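Local coordinates for protein periplasmic chaperone Spy (Escherichia coli, PDB 6BIE) that works as an ATP-independent periplasmic chaperone, a cradle-shaped homodimer that limits protein aggregation and lets bound substrate proteins fold, at residues A[9-14]-A[78-83]; A[16-21]-A[74-79]. All blocks are in the same frame, centred on the assembly; numbering follows the deposited sequence.

Interaction 1 of 2, residues A[9-14]-A[78-83]; sequences DAQKQQ and NILTPE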
# COMPACT_ATOMS: atom_id res chain seq x y z
N ASP A 9 19.51 1.12 -5.06
CA ASP A 9 19.13 1.11 -6.47
C ASP A 9 17.64 0.82 -6.70
O ASP A 9 16.99 1.45 -7.56
CB ASP A 9 19.90 0.06 -7.26
CG ASP A 9 21.34 0.43 -7.50
OD1 ASP A 9 21.75 1.58 -7.30
OD2 ASP A 9 22.06 -0.48 -7.92
N ALA A 10 17.11 -0.16 -5.95
CA ALA A 10 15.65 -0.43 -5.97
C ALA A 10 14.86 0.81 -5.62
O ALA A 10 13.91 1.12 -6.32
CB ALA A 10 15.28 -1.58 -5.04
N GLN A 11 15.25 1.52 -4.57
CA GLN A 11 14.53 2.73 -4.16
C GLN A 11 14.66 3.84 -5.22
O GLN A 11 13.68 4.54 -5.45
CB GLN A 11 15.02 3.24 -2.79
CG GLN A 11 14.67 2.35 -1.62
CD GLN A 11 15.32 2.76 -0.31
OE1 GLN A 11 16.52 3.14 -0.24
NE2 GLN A 11 14.54 2.65 0.77
N LYS A 12 15.83 3.97 -5.87
CA LYS A 12 15.99 4.97 -6.92
C LYS A 12 15.03 4.72 -8.09
O LYS A 12 14.43 5.66 -8.64
CB LYS A 12 17.44 5.05 -7.42
CG LYS A 12 18.40 5.67 -6.43
CD LYS A 12 19.84 5.57 -6.94
CE LYS A 12 20.75 6.50 -6.19
NZ LYS A 12 22.17 6.30 -6.60
N GLN A 13 14.88 3.44 -8.46
CA GLN A 13 13.89 3.05 -9.47
C GLN A 13 12.45 3.34 -9.01
O GLN A 13 11.63 3.84 -9.77
CB GLN A 13 14.04 1.57 -9.86
CG GLN A 13 12.96 1.01 -10.80
CD GLN A 13 12.83 1.75 -12.14
OE1 GLN A 13 13.74 2.46 -12.57
NE2 GLN A 13 11.70 1.54 -12.82
N GLN A 14 12.15 2.99 -7.76
CA GLN A 14 10.81 3.25 -7.19
C GLN A 14 10.45 4.73 -7.20
O GLN A 14 9.31 5.10 -7.52
CB GLN A 14 10.71 2.68 -5.78
CG GLN A 14 10.68 1.17 -5.73
CD GLN A 14 10.74 0.65 -4.31
OE1 GLN A 14 11.73 0.85 -3.60
NE2 GLN A 14 9.70 -0.02 -3.89
N ASN A 78 7.20 6.09 2.31
CA ASN A 78 6.84 4.69 2.51
C ASN A 78 7.66 3.64 1.77
O ASN A 78 7.48 2.46 2.02
CB ASN A 78 5.34 4.50 2.30
CG ASN A 78 4.55 4.96 3.50
OD1 ASN A 78 4.60 4.31 4.55
ND2 ASN A 78 3.86 6.09 3.39
N ILE A 79 8.58 4.03 0.88
CA ILE A 79 9.57 3.07 0.37
C ILE A 79 10.83 3.01 1.25
O ILE A 79 11.67 2.15 1.02
CB ILE A 79 9.99 3.30 -1.10
CG1 ILE A 79 10.90 4.52 -1.26
CG2 ILE A 79 8.77 3.37 -1.99
CD1 ILE A 79 11.38 4.79 -2.66
N LEU A 80 10.94 3.91 2.24
CA LEU A 80 12.14 4.00 3.07
C LEU A 80 12.17 2.90 4.13
O LEU A 80 11.11 2.39 4.54
CB LEU A 80 12.21 5.37 3.75
CG LEU A 80 12.29 6.61 2.86
CD1 LEU A 80 12.37 7.85 3.75
CD2 LEU A 80 13.47 6.53 1.87
N THR A 81 13.39 2.52 4.53
CA THR A 81 13.59 1.62 5.66
C THR A 81 13.32 2.38 6.97
O THR A 81 13.29 3.60 6.96
CB THR A 81 15.04 1.09 5.73
OG1 THR A 81 15.94 2.18 5.94
CG2 THR A 81 15.41 0.35 4.43
N PRO A 82 13.14 1.65 8.09
CA PRO A 82 12.97 2.34 9.38
C PRO A 82 14.11 3.31 9.70
O PRO A 82 13.84 4.42 10.12
CB PRO A 82 12.91 1.19 10.38
CG PRO A 82 12.29 0.08 9.60
CD PRO A 82 12.88 0.20 8.22
N GLU A 83 15.35 2.90 9.47
CA GLU A 83 16.52 3.78 9.61
C GLU A 83 16.43 5.04 8.74
O GLU A 83 16.71 6.14 9.21
CB GLU A 83 17.82 3.01 9.28
CG GLU A 83 19.10 3.83 9.38
CD GLU A 83 20.37 3.01 9.16
OE1 GLU A 83 20.28 1.76 9.02
OE2 GLU A 83 21.46 3.61 9.13
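Q11 reaches from the first turns of helix 9-21 to the turn that follows helix 59-77, where its NE2 donates to the backbone O of I79 at 2.9 Å. The bond is fairly straight at the hydrogen (160°), and the acceptor lies almost in the plane of the Q11 amide. Seen from I79, the donor stands above the carbonyl plane, with a C=O...N angle of 125°. NE2 also bonds to OE1 of Q84, while OE1 of Q11 accepts from the backbone N of T8. The same amide nitrogen passes over the backbone of L80, with NE2 3.6 Å from CA, and brushes L80 CD2 at 4.2 Å. Closer to the helix, CB of Q11 packs against CD1 of I79, 4.0 Å away.

One turn on, Q14 lies alongside I79, the two side chains running in opposite directions. Its CB meets I79 CD1 at 3.8 Å, and its amide covers the other branch, with NE2 4.0 Å from I79 CG2. I79 holds CG1 between its own N and carbonyl carbon (chi1 73°), which sends CD1 against the helix, 3.6 Å from the backbone O of Q11. N6 of the second subunit packs on Q14.

The two segments overlap the two LTXXQ sequences that are the signature of this family, L7 to Q11 and L80 to Q84, and in the second T81 caps helix 82-94 with its side chain while its backbone N bonds to OE1 of Q84, just as T8 N does to Q11. With three partners around its amide, Q11 is fixed in rotation about its last torsion. A largely buried polar group is thereby satisfied, and it ties the starts of two helices to the turn between helices 59-77 and 82-94.

Interaction 2 of 2, residues A[16-21]-A[74-79]; sequences REIMKG and NKIYNI. With ZN (zinc ion), chain J.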
# COMPACT_ATOMS: atom_id res chain seq x y z
N ARG A 16 11.66 7.03 -9.34
CA ARG A 16 11.39 7.34 -10.75
C ARG A 16 9.95 6.96 -11.13
O ARG A 16 9.24 7.74 -11.77
CB ARG A 16 12.38 6.63 -11.69
CG ARG A 16 12.21 6.93 -13.17
CD ARG A 16 13.17 6.10 -14.01
NE ARG A 16 14.48 6.03 -13.38
CZ ARG A 16 15.49 6.85 -13.66
NH1 ARG A 16 15.34 7.80 -14.57
NH2 ARG A 16 16.64 6.72 -13.02
N GLU A 17 9.53 5.77 -10.71
CA GLU A 17 8.16 5.28 -10.96
C GLU A 17 7.09 6.15 -10.29
O GLU A 17 6.02 6.37 -10.85
CB GLU A 17 8.02 3.82 -10.53
CG GLU A 17 8.81 2.84 -11.42
CD GLU A 17 8.90 1.42 -10.86
OE1 GLU A 17 8.46 1.18 -9.71
OE2 GLU A 17 9.42 0.52 -11.56
N ILE A 18 7.39 6.63 -9.08
CA ILE A 18 6.50 7.55 -8.36
C ILE A 18 6.42 8.91 -9.06
O ILE A 18 5.31 9.45 -9.24
CB ILE A 18 6.95 7.72 -6.88
CG1 ILE A 18 6.69 6.42 -6.09
CG2 ILE A 18 6.21 8.87 -6.19
CD1 ILE A 18 7.52 6.26 -4.84
N MET A 19 7.57 9.46 -9.44
CA MET A 19 7.65 10.79 -10.07
C MET A 19 7.06 10.84 -11.48
O MET A 19 6.53 11.87 -11.90
CB MET A 19 9.10 11.28 -10.12
CG MET A 19 9.75 11.52 -8.77
SD MET A 19 9.40 13.10 -8.00
CE MET A 19 10.79 13.21 -6.88
N LYS A 20 7.20 9.75 -12.23
CA LYS A 20 6.48 9.58 -13.49
C LYS A 20 4.98 9.43 -13.22
O LYS A 20 4.15 10.03 -13.91
CB LYS A 20 7.01 8.38 -14.27
CG LYS A 20 8.24 8.63 -15.13
CD LYS A 20 9.26 9.64 -14.59
CE LYS A 20 10.26 10.02 -15.65
NZ LYS A 20 11.03 8.86 -16.18
N GLY A 21 4.65 8.64 -12.19
CA GLY A 21 3.27 8.42 -11.77
C GLY A 21 2.49 9.62 -11.27
O GLY A 21 1.26 9.55 -11.16
N ASN A 74 4.62 11.35 0.48
CA ASN A 74 4.13 10.23 1.26
C ASN A 74 4.52 8.88 0.63
O ASN A 74 4.93 7.95 1.35
CB ASN A 74 2.61 10.33 1.45
CG ASN A 74 2.03 9.14 2.20
OD1 ASN A 74 1.71 8.12 1.61
ND2 ASN A 74 1.89 9.26 3.51
N LYS A 75 4.38 8.78 -0.69
CA LYS A 75 4.76 7.54 -1.38
C LYS A 75 6.25 7.24 -1.20
O LYS A 75 6.64 6.10 -0.96
CB LYS A 75 4.41 7.61 -2.87
CG LYS A 75 2.92 7.47 -3.14
CD LYS A 75 2.60 7.63 -4.61
CE LYS A 75 1.12 7.38 -4.83
NZ LYS A 75 0.80 7.34 -6.28
N ILE A 76 7.08 8.28 -1.29
CA ILE A 76 8.53 8.12 -1.15
C ILE A 76 8.88 7.75 0.29
O ILE A 76 9.66 6.83 0.51
CB ILE A 76 9.30 9.38 -1.59
CG1 ILE A 76 9.10 9.63 -3.09
CG2 ILE A 76 10.80 9.20 -1.32
CD1 ILE A 76 9.66 10.93 -3.60
N TYR A 77 8.32 8.46 1.25
CA TYR A 77 8.50 8.12 2.67
C TYR A 77 8.26 6.62 2.90
O TYR A 77 9.03 5.96 3.58
CB TYR A 77 7.56 8.93 3.55
CG TYR A 77 7.71 8.66 5.03
CD1 TYR A 77 8.72 9.28 5.78
CD2 TYR A 77 6.85 7.78 5.70
CE1 TYR A 77 8.89 9.01 7.14
CE2 TYR A 77 7.01 7.51 7.05
CZ TYR A 77 8.02 8.13 7.76
OH TYR A 77 8.16 7.90 9.11
N ASN A 78 7.20 6.09 2.31
CA ASN A 78 6.84 4.69 2.51
C ASN A 78 7.66 3.64 1.77
O ASN A 78 7.48 2.46 2.02
CB ASN A 78 5.34 4.50 2.30
CG ASN A 78 4.55 4.96 3.50
OD1 ASN A 78 4.60 4.31 4.55
ND2 ASN A 78 3.86 6.09 3.39
N ILE A 79 8.58 4.03 0.88
CA ILE A 79 9.57 3.07 0.37
C ILE A 79 10.83 3.01 1.25
O ILE A 79 11.67 2.15 1.02
CB ILE A 79 9.99 3.30 -1.10
CG1 ILE A 79 10.90 4.52 -1.26
CG2 ILE A 79 8.77 3.37 -1.99
CD1 ILE A 79 11.38 4.79 -2.66
ZN ZN J . 8.47 -0.44 -9.00
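I18 and K75 meet with no flat group between them; the flat groups stand around their packing. The E17 carboxylate binds zinc through OE1 at 1.8 Å, with OE2 farther away at 2.9 Å; E83 of the second subunit shares the metal, and OE2 accepts from Q13. The N78 amide folds back onto helix 59-77, ND2 reaching N74 O at 3.0 Å from the face opposite to that used by N78 N. Facing helix 82-94, the Y77 ring meets F88 with planes at about 65°.

I18 carries the contact, meeting K75 at a slant. Its CD1 rests 3.9 Å from K75 CB, and CG2 follows the extended lysine chain outward to CD at 4.1 Å. CD1 also touches I76 CG1 at 4.1 Å and I79 CG2 at 4.2 Å. The M19 chain turns sharply at its second torsion (chi2 -83°) and crosses I76 at about a right angle, CE lying 4.2 Å from CD1 of I76. I18 and M19 also touch T72 of helix 59-77.

This is apolar helix-on-helix packing, joining the later part of helix 9-21 to the last turns of helix 59-77 in the elongated, all-helical cradle of the CpxP/Spy family.

Both contacts use helix 9-21: interaction 1 sets its start against the turn leading into helix 82-94, interaction 2 its later part against the last turns of helix 59-77. I79 serves each of them, for both its branches pack on 9-14 and CG2 also touches I18. Interaction 1 is partly buried and combines an amide hydrogen bond, part of a network that continues into helix 82-94, with packing on I79. Interaction 2, about 9 Å away between centres, is a surface contact held by packing alone, made by methyl and methylene groups with a lysine at its border. The second subunit touches both.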